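Local coordinates for MB2760 (Mycobacterium tuberculosis, PDB 2BNG), which hydrolyses long or bulky lipophilic epoxides to diols, with fatty acid or steroid derivatives as possible natural substrates, at residues G72-I77 and A94-P99; Q103-G108 and V126-K131. All coordinates share one frame; numbering follows the deposited sequence.

Both contacts involve the mixed sheet of the limonene-1,2-epoxide hydrolase domain, which belongs to the NTF2 clan. Both segments of contact 1 come before those of contact 2 in the chain. The centres of the contacts are about 12 Å apart. Contact 1 pairs strand 72-83, outermost within the chain on its side, with strand 86-97. Contact 2 sets helix 126-139 against strand 100-113, the next strand of the sheet. The contacts meet where Leu95 CG packs on Phe104 CE2 at 3.9 Å. Asp93, probably the proton donor, directly precedes Ala94 of contact 1 and touches Phe104 of contact 2. Contact 2 thus touches the likely active site, and contact 1 lies close to it.

Contact 1 (G72-I77 and A94-P99); sequences GFEVKI and ALIIGP
Gly72 and Ile96 face each other as a hydrogen-bonded pair in an antiparallel beta hairpin formed by strands 72-83 and 86-97. The segment axes come within 4.8 Å, at 157° between their N-to-C directions. Gly72 N donates to Ile96 O at 2.8 Å, and Ile96 N donates back to Gly72 O. Glu74 and Ala94 form a second hydrogen-bonded pair, again with two bonds. Phe73 and Leu95 sit between them as a non-hydrogen-bonded pair. Here the CA-H groups take over: Phe73 CA lies 3.4 Å from Ala94 O, and Leu95 CA makes a similar contact with Gly72 O.

Phe73 and Leu95 share one face of the sheet. Leu95 CD2 reaches the edge of the phenyl ring, near its plane, and touches Phe73 CD1 at 3.5 Å. Leu95 also packs on Phe104 of the next strand, and Phe73 on Met67.

Glu74, Ala94 and Ile96 occupy the other face. Glu74 CB rests against Ala94 CB at 4.1 Å. Beyond CG the Glu74 chain is extended, with CD anti to CA (chi2 174°), and the carboxylate ends beside Ile96. Arg101 of strand 100-113, on the far side of strand 86-97, forms a salt bridge with Glu74 OE1. Ile96 also packs on Arg101. Across the hairpin, its CG1 lies over the backbone of Gly72, 3.6 Å from Gly72 O, while Ile96 CD1 meets Glu74 OE2 at 3.8 Å.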
loop_
_atom_site.group_PDB
_atom_site.type_symbol
_atom_site.label_atom_id
_atom_site.label_comp_id
_atom_site.label_asym_id
_atom_site.label_seq_id
_atom_site.Cartn_x
_atom_site.Cartn_y
_atom_site.Cartn_z
ATOM N N GLY C 72 -32.052 18.771 23.902
ATOM C CA GLY C 72 -31.265 18.116 22.860
ATOM C C GLY C 72 -31.554 16.624 22.843
ATOM O O GLY C 72 -31.998 16.054 23.852
ATOM N N PHE C 73 -31.312 15.986 21.702
ATOM C CA PHE C 73 -31.480 14.545 21.609
ATOM C C PHE C 73 -30.186 13.879 21.201
ATOM O O PHE C 73 -29.457 14.407 20.379
ATOM C CB PHE C 73 -32.589 14.169 20.599
ATOM C CG PHE C 73 -33.830 15.036 20.687
ATOM C CD1 PHE C 73 -34.624 15.024 21.822
ATOM C CD2 PHE C 73 -34.213 15.837 19.608
ATOM C CE1 PHE C 73 -35.772 15.810 21.897
ATOM C CE2 PHE C 73 -35.364 16.639 19.671
ATOM C CZ PHE C 73 -36.140 16.622 20.818
ATOM N N GLU C 74 -29.911 12.720 21.792
ATOM C CA GLU C 74 -28.904 11.812 21.266
ATOM C C GLU C 74 -29.525 10.447 20.947
ATOM O O GLU C 74 -30.481 9.990 21.610
ATOM C CB GLU C 74 -27.694 11.696 22.190
ATOM C CG GLU C 74 -26.808 12.959 22.176
ATOM C CD GLU C 74 -25.680 12.927 23.197
ATOM O OE1 GLU C 74 -25.304 11.827 23.675
ATOM O OE2 GLU C 74 -25.146 14.010 23.525
ATOM N N VAL C 75 -29.014 9.822 19.893
ATOM C CA VAL C 75 -29.531 8.547 19.458
ATOM C C VAL C 75 -28.360 7.687 19.059
ATOM O O VAL C 75 -27.508 8.077 18.280
ATOM C CB VAL C 75 -30.531 8.666 18.281
ATOM C CG1 VAL C 75 -31.070 7.277 17.899
ATOM C CG2 VAL C 75 -31.704 9.607 18.644
ATOM N N LYS C 76 -28.303 6.510 19.641
ATOM C CA LYS C 76 -27.313 5.558 19.270
ATOM C C LYS C 76 -28.090 4.300 18.888
ATOM O O LYS C 76 -28.835 3.745 19.705
ATOM C CB LYS C 76 -26.365 5.377 20.447
ATOM C CG LYS C 76 -25.448 4.210 20.380
ATOM C CD LYS C 76 -24.467 4.299 19.300
ATOM C CE LYS C 76 -23.257 3.426 19.655
ATOM N NZ LYS C 76 -22.798 2.570 18.571
ATOM N N ILE C 77 -27.962 3.900 17.620
ATOM C CA ILE C 77 -28.654 2.719 17.109
ATOM C C ILE C 77 -27.710 1.532 17.245
ATOM O O ILE C 77 -26.633 1.544 16.668
ATOM C CB ILE C 77 -29.089 2.909 15.611
ATOM C CG1 ILE C 77 -29.873 4.227 15.422
ATOM C CG2 ILE C 77 -29.891 1.674 15.124
ATOM C CD1 ILE C 77 -30.119 4.631 13.933
ATOM N N ALA C 94 -30.967 9.705 24.539
ATOM C CA ALA C 94 -30.751 10.599 25.661
ATOM C C ALA C 94 -31.493 11.905 25.422
ATOM O O ALA C 94 -31.453 12.432 24.315
ATOM C CB ALA C 94 -29.266 10.854 25.843
ATOM N N LEU C 95 -32.186 12.403 26.449
ATOM C CA LEU C 95 -32.726 13.765 26.418
ATOM C C LEU C 95 -31.843 14.634 27.301
ATOM O O LEU C 95 -31.482 14.234 28.412
ATOM C CB LEU C 95 -34.198 13.828 26.857
ATOM C CG LEU C 95 -35.208 12.896 26.144
ATOM C CD1 LEU C 95 -36.568 12.990 26.837
ATOM C CD2 LEU C 95 -35.347 13.150 24.641
ATOM N N ILE C 96 -31.473 15.807 26.792
ATOM C CA ILE C 96 -30.568 16.724 27.473
ATOM C C ILE C 96 -31.289 18.026 27.666
ATOM O O ILE C 96 -31.731 18.626 26.697
ATOM C CB ILE C 96 -29.309 17.066 26.612
ATOM C CG1 ILE C 96 -28.918 15.891 25.685
ATOM C CG2 ILE C 96 -28.214 17.673 27.460
ATOM C CD1 ILE C 96 -27.794 15.066 25.980
ATOM N N ILE C 97 -31.397 18.464 28.916
ATOM C CA ILE C 97 -31.998 19.739 29.266
ATOM C C ILE C 97 -30.959 20.427 30.137
ATOM O O ILE C 97 -30.777 20.072 31.312
ATOM C CB ILE C 97 -33.333 19.539 30.027
ATOM C CG1 ILE C 97 -34.306 18.709 29.184
ATOM C CG2 ILE C 97 -33.981 20.888 30.394
ATOM C CD1 ILE C 97 -35.157 17.785 29.982
ATOM N N GLY C 98 -30.252 21.392 29.539
ATOM C CA GLY C 98 -29.078 21.995 30.147
ATOM C C GLY C 98 -28.086 20.933 30.608
ATOM O O GLY C 98 -27.639 20.096 29.795
ATOM N N PRO C 99 -27.754 20.930 31.926
ATOM C CA PRO C 99 -26.735 20.001 32.443
ATOM C C PRO C 99 -27.328 18.655 32.837
ATOM O O PRO C 99 -26.579 17.745 33.183
ATOM C CB PRO C 99 -26.202 20.716 33.686
ATOM C CG PRO C 99 -27.407 21.544 34.196
ATOM C CD PRO C 99 -28.323 21.792 32.994
#

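Contact 2 (Q103-G108 and V126-K131); sequences QFWVCG and VYDMFK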
loop_
_atom_site.group_PDB
_atom_site.type_symbol
_atom_site.label_atom_id
_atom_site.label_comp_id
_atom_site.label_asym_id
_atom_site.label_seq_id
_atom_site.Cartn_x
_atom_site.Cartn_y
_atom_site.Cartn_z
ATOM N N GLN C 103 -30.808 9.237 30.107
ATOM C CA GLN C 103 -30.502 8.238 29.109
ATOM C C GLN C 103 -31.278 6.951 29.384
ATOM O O GLN C 103 -31.391 6.518 30.539
ATOM C CB GLN C 103 -28.996 7.981 29.139
ATOM C CG GLN C 103 -28.439 7.244 27.953
ATOM C CD GLN C 103 -26.926 7.403 27.875
ATOM O OE1 GLN C 103 -26.437 8.484 27.728
ATOM N NE2 GLN C 103 -26.203 6.337 27.994
ATOM N N PHE C 104 -31.783 6.331 28.328
ATOM C CA PHE C 104 -32.702 5.204 28.461
ATOM C C PHE C 104 -32.708 4.410 27.149
ATOM O O PHE C 104 -32.386 4.975 26.082
ATOM C CB PHE C 104 -34.135 5.705 28.791
ATOM C CG PHE C 104 -34.637 6.799 27.859
ATOM C CD1 PHE C 104 -35.415 6.488 26.761
ATOM C CD2 PHE C 104 -34.332 8.145 28.094
ATOM C CE1 PHE C 104 -35.892 7.500 25.902
ATOM C CE2 PHE C 104 -34.779 9.147 27.232
ATOM C CZ PHE C 104 -35.557 8.825 26.132
ATOM N N TRP C 105 -33.089 3.134 27.204
ATOM C CA TRP C 105 -33.226 2.384 25.981
ATOM C C TRP C 105 -34.550 2.715 25.277
ATOM O O TRP C 105 -35.549 3.059 25.932
ATOM C CB TRP C 105 -33.066 0.890 26.237
ATOM C CG TRP C 105 -34.136 0.214 27.147
ATOM C CD1 TRP C 105 -33.953 -0.218 28.441
ATOM C CD2 TRP C 105 -35.494 -0.153 26.798
ATOM N NE1 TRP C 105 -35.102 -0.812 28.921
ATOM C CE2 TRP C 105 -36.058 -0.796 27.936
ATOM C CE3 TRP C 105 -36.271 -0.034 25.634
ATOM C CZ2 TRP C 105 -37.373 -1.283 27.953
ATOM C CZ3 TRP C 105 -37.592 -0.542 25.651
ATOM C CH2 TRP C 105 -38.120 -1.139 26.814
ATOM N N VAL C 106 -34.532 2.644 23.944
ATOM C CA VAL C 106 -35.743 2.738 23.126
ATOM C C VAL C 106 -35.676 1.696 22.010
ATOM O O VAL C 106 -34.619 1.502 21.377
ATOM C CB VAL C 106 -35.892 4.101 22.443
ATOM C CG1 VAL C 106 -37.203 4.145 21.641
ATOM C CG2 VAL C 106 -35.849 5.223 23.457
ATOM N N CYS C 107 -36.809 1.036 21.788
ATOM C CA CYS C 107 -37.032 0.268 20.579
ATOM C C CYS C 107 -38.049 1.055 19.725
ATOM O O CYS C 107 -39.145 1.358 20.173
ATOM C CB CYS C 107 -37.510 -1.155 20.918
ATOM S SG CYS C 107 -36.169 -2.170 21.735
ATOM N N GLY C 108 -37.659 1.422 18.512
ATOM C CA GLY C 108 -38.544 2.139 17.631
ATOM C C GLY C 108 -38.922 1.294 16.448
ATOM O O GLY C 108 -38.079 0.563 15.894
ATOM N N VAL C 126 -40.888 2.881 31.813
ATOM C CA VAL C 126 -40.854 3.985 32.781
ATOM C C VAL C 126 -39.829 3.698 33.860
ATOM O O VAL C 126 -39.206 4.613 34.380
ATOM C CB VAL C 126 -42.243 4.329 33.439
ATOM C CG1 VAL C 126 -43.298 4.610 32.376
ATOM C CG2 VAL C 126 -42.705 3.211 34.340
ATOM N N TYR C 127 -39.648 2.428 34.191
ATOM C CA TYR C 127 -38.666 2.078 35.202
ATOM C C TYR C 127 -37.215 2.444 34.786
ATOM O O TYR C 127 -36.485 3.130 35.520
ATOM C CB TYR C 127 -38.817 0.609 35.543
ATOM C CG TYR C 127 -37.767 0.035 36.448
ATOM C CD1 TYR C 127 -37.611 0.483 37.760
ATOM C CD2 TYR C 127 -36.945 -0.990 35.995
ATOM C CE1 TYR C 127 -36.642 -0.071 38.597
ATOM C CE2 TYR C 127 -35.983 -1.565 36.820
ATOM C CZ TYR C 127 -35.834 -1.092 38.117
ATOM O OH TYR C 127 -34.878 -1.653 38.928
ATOM N N ASP C 128 -36.832 1.993 33.592
ATOM C CA ASP C 128 -35.561 2.325 32.991
ATOM C C ASP C 128 -35.395 3.831 32.887
ATOM O O ASP C 128 -34.316 4.338 33.135
ATOM C CB ASP C 128 -35.460 1.680 31.607
ATOM C CG ASP C 128 -34.157 1.987 30.921
ATOM O OD1 ASP C 128 -33.116 1.535 31.407
ATOM O OD2 ASP C 128 -34.156 2.672 29.893
HETATM N N MSE C 129 -36.468 4.535 32.536
HETATM C CA MSE C 129 -36.446 5.984 32.420
HETATM C C MSE C 129 -36.251 6.640 33.783
HETATM O O MSE C 129 -35.509 7.618 33.929
HETATM C CB MSE C 129 -37.741 6.492 31.790
HETATM C CG MSE C 129 -37.809 8.014 31.726
HETATM SE SE MSE C 129 -37.263 8.530 30.051
HETATM C CE MSE C 129 -38.722 7.394 29.098
ATOM N N PHE C 130 -36.948 6.110 34.775
ATOM C CA PHE C 130 -36.847 6.611 36.131
ATOM C C PHE C 130 -35.410 6.428 36.641
ATOM O O PHE C 130 -34.827 7.338 37.249
ATOM C CB PHE C 130 -37.874 5.932 37.047
ATOM C CG PHE C 130 -37.817 6.410 38.467
ATOM C CD1 PHE C 130 -38.181 7.721 38.796
ATOM C CD2 PHE C 130 -37.366 5.569 39.476
ATOM C CE1 PHE C 130 -38.100 8.180 40.137
ATOM C CE2 PHE C 130 -37.288 6.006 40.802
ATOM C CZ PHE C 130 -37.652 7.312 41.138
ATOM N N LYS C 131 -34.823 5.269 36.346
ATOM C CA LYS C 131 -33.414 5.028 36.658
ATOM C C LYS C 131 -32.478 5.980 35.930
ATOM O O LYS C 131 -31.467 6.407 36.495
ATOM C CB LYS C 131 -33.011 3.585 36.353
ATOM C CG LYS C 131 -33.456 2.599 37.412
ATOM C CD LYS C 131 -32.926 1.188 37.154
ATOM C CE LYS C 131 -33.380 0.656 35.801
ATOM N NZ LYS C 131 -32.647 -0.587 35.462
HETATM O O HOH W 1 -36.411 2.760 28.460
#
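Asp128 of helix 126-139 grips the backbone of strand 100-113 at Trp105. Its OD2 accepts a hydrogen bond from Trp105 N at 2.9 Å, on the syn side and 20° out of the carboxylate plane. The CB of Asp128 points toward the strand. With CG anti to the backbone N (chi1 180°), Asp128 CG comes to 3.3 Å from Trp105 CD1. This is the tight part of the contact. Asp128 OD2 also lies 3.2 Å from Phe104 CB and 3.2 Å from Trp105 CD1. The indole and carboxylate planes are 28° apart. A water donates to both Asp128 OD2 and Trp105 O, and sits over the centre of one indole face. OD2 thus takes two hydrogen bonds, which would help stabilise its negative charge.

The second element is a Met-aromatic contact. The selenium of selenomethionine Met129 lies over one face of the Phe104 ring, offset toward the rim and 3.5 Å from Phe104 CD2. Met129 CE follows over the same face, 4.2 Å from the ring centroid.

The outer side of the helix is looser. Phe130 is exposed, and neither it nor Lys131 makes contact with 103-108. Trp105 also packs edge-to-face on Tyr123 of the second subunit. Phe104 touches Asp93, the probable proton donor. The contact thus joins helix 126-139 to the NTF2-like sheet, close to the second subunit at Trp105 and to the likely epoxide hydrolase active site at Phe104.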